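Side-chain contact in integron cassette protein Vpc_cass2 (Vibrio paracholerae, PDB 3JRT), which is of unknown function but is an all-helical product of a mobile integron gene cassette and forms a two-chain assembly: residues I70-V75 with E142-I147. Numbering follows the deposited sequence.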
# COMPACT_ATOMS: atom_id res chain seq x y z
N ILE A 70 0.89 3.81 -10.48
CA ILE A 70 2.09 3.08 -10.08
C ILE A 70 2.85 3.83 -8.99
O ILE A 70 3.29 3.24 -8.00
CB ILE A 70 3.02 2.82 -11.29
CG1 ILE A 70 2.34 1.88 -12.27
CG2 ILE A 70 4.34 2.19 -10.83
CD1 ILE A 70 3.00 1.85 -13.66
N TRP A 71 3.03 5.13 -9.19
CA TRP A 71 3.68 5.97 -8.20
C TRP A 71 2.94 5.95 -6.87
O TRP A 71 3.56 5.86 -5.81
CB TRP A 71 3.90 7.42 -8.71
CG TRP A 71 5.08 7.49 -9.62
CD1 TRP A 71 5.17 7.02 -10.90
CD2 TRP A 71 6.38 8.00 -9.30
NE1 TRP A 71 6.43 7.22 -11.40
CE2 TRP A 71 7.19 7.82 -10.44
CE3 TRP A 71 6.93 8.58 -8.16
CZ2 TRP A 71 8.53 8.24 -10.47
CZ3 TRP A 71 8.26 8.97 -8.18
CH2 TRP A 71 9.04 8.80 -9.34
N ARG A 72 1.62 6.06 -6.89
CA ARG A 72 0.90 6.00 -5.61
C ARG A 72 1.08 4.62 -4.96
O ARG A 72 1.36 4.53 -3.77
CB ARG A 72 -0.58 6.35 -5.75
CG ARG A 72 -0.85 7.78 -6.23
CD ARG A 72 -2.30 8.17 -5.97
NE ARG A 72 -3.26 7.29 -6.63
CZ ARG A 72 -3.70 7.47 -7.88
NH1 ARG A 72 -3.26 8.50 -8.60
NH2 ARG A 72 -4.57 6.63 -8.40
N LEU A 73 0.93 3.56 -5.75
CA LEU A 73 1.12 2.21 -5.21
C LEU A 73 2.42 2.13 -4.43
O LEU A 73 2.42 1.68 -3.29
CB LEU A 73 1.11 1.14 -6.32
CG LEU A 73 1.45 -0.29 -5.86
CD1 LEU A 73 0.38 -0.79 -4.89
CD2 LEU A 73 1.55 -1.26 -7.03
N CYS A 74 3.52 2.56 -5.04
CA CYS A 74 4.83 2.39 -4.42
C CYS A 74 5.10 3.42 -3.33
O CYS A 74 5.60 3.10 -2.24
CB CYS A 74 5.93 2.39 -5.47
SG CYS A 74 5.75 1.04 -6.68
N VAL A 75 4.74 4.65 -3.60
CA VAL A 75 4.93 5.69 -2.61
C VAL A 75 4.12 5.45 -1.32
O VAL A 75 4.65 5.60 -0.22
CB VAL A 75 4.64 7.07 -3.23
CG1 VAL A 75 4.42 8.14 -2.16
CG2 VAL A 75 5.78 7.43 -4.21
N GLU A 142 -3.21 17.79 -4.52
CA GLU A 142 -2.45 17.83 -3.28
C GLU A 142 -1.56 16.60 -3.06
O GLU A 142 -0.42 16.72 -2.63
CB GLU A 142 -3.38 18.02 -2.09
CG GLU A 142 -4.20 19.30 -2.17
CD GLU A 142 -5.03 19.53 -0.93
OE1 GLU A 142 -4.81 20.55 -0.27
OE2 GLU A 142 -5.89 18.69 -0.60
N VAL A 143 -2.08 15.41 -3.36
CA VAL A 143 -1.24 14.22 -3.30
C VAL A 143 -0.02 14.37 -4.20
O VAL A 143 1.11 14.08 -3.80
CB VAL A 143 -2.01 12.94 -3.67
CG1 VAL A 143 -1.02 11.78 -4.00
CG2 VAL A 143 -2.94 12.54 -2.54
N GLN A 144 -0.26 14.82 -5.43
CA GLN A 144 0.83 15.09 -6.38
C GLN A 144 1.86 16.08 -5.84
O GLN A 144 3.07 15.85 -5.95
CB GLN A 144 0.25 15.57 -7.72
CG GLN A 144 -0.57 14.48 -8.42
CD GLN A 144 0.15 13.11 -8.42
OE1 GLN A 144 1.34 13.04 -8.74
NE2 GLN A 144 -0.57 12.04 -8.06
N GLU A 145 1.40 17.18 -5.25
CA GLU A 145 2.31 18.13 -4.63
C GLU A 145 3.12 17.48 -3.52
O GLU A 145 4.33 17.66 -3.45
CB GLU A 145 1.56 19.34 -4.07
CG GLU A 145 1.13 20.33 -5.12
CD GLU A 145 0.82 21.68 -4.52
OE1 GLU A 145 0.57 21.76 -3.30
OE2 GLU A 145 0.84 22.67 -5.28
N GLU A 146 2.46 16.72 -2.66
CA GLU A 146 3.13 16.13 -1.50
C GLU A 146 4.22 15.17 -1.94
O GLU A 146 5.25 15.04 -1.29
CB GLU A 146 2.15 15.43 -0.56
CG GLU A 146 1.31 16.39 0.25
CD GLU A 146 2.13 17.43 1.01
OE1 GLU A 146 3.20 17.07 1.56
OE2 GLU A 146 1.71 18.60 1.05
N ILE A 147 3.99 14.52 -3.07
CA ILE A 147 4.96 13.57 -3.58
C ILE A 147 6.23 14.27 -4.07
O ILE A 147 7.34 13.76 -3.92
CB ILE A 147 4.36 12.71 -4.70
CG1 ILE A 147 3.35 11.73 -4.10
CG2 ILE A 147 5.45 11.94 -5.42
CD1 ILE A 147 2.67 10.83 -5.13
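Across this contact the guanidinium of Arg72 meets Gln144 at its edge: NE2 of the amide lies near the guanidinium plane, 4.5 Å from Arg72 NH1, and the two N-H groups, both donors, sit side by side without bonding. Gln144 gets there by folding back on itself (chi2 -46°), which swings its amide toward segment 70-75. The other end of the guanidinium is committed elsewhere, with Arg72 NH2 in a salt bridge to Asp41 of the second subunit. The indole of Trp71 stands a little further off; Ile147 CG2 sits obliquely above its edge, 4.6 Å from Trp71 CE3, not over the face, while NE1 is hydrogen-bonded to Glu53. The two segments, parts of helices 64-91 and 140-151 in an all-helical chain, run at 60° to each other; with 11.8 Å between their axes, only side chains meet, sharing no hydrogen bond. Next to the polar edge, Ile147 has the largest share of the buried surface. Its CG1 lies 4.2 Å from Val75 CG1, and the extended chi2 (179°) carries Ile147 CD1 on toward segment 70-75, 4.4 Å from Val75 CG1. Alongside, Val143 sets CG1 4.3 Å from Arg72 CD, touching the aliphatic part of the arginine; its side chain also packs on Leu123 and His126 of helix 118-128.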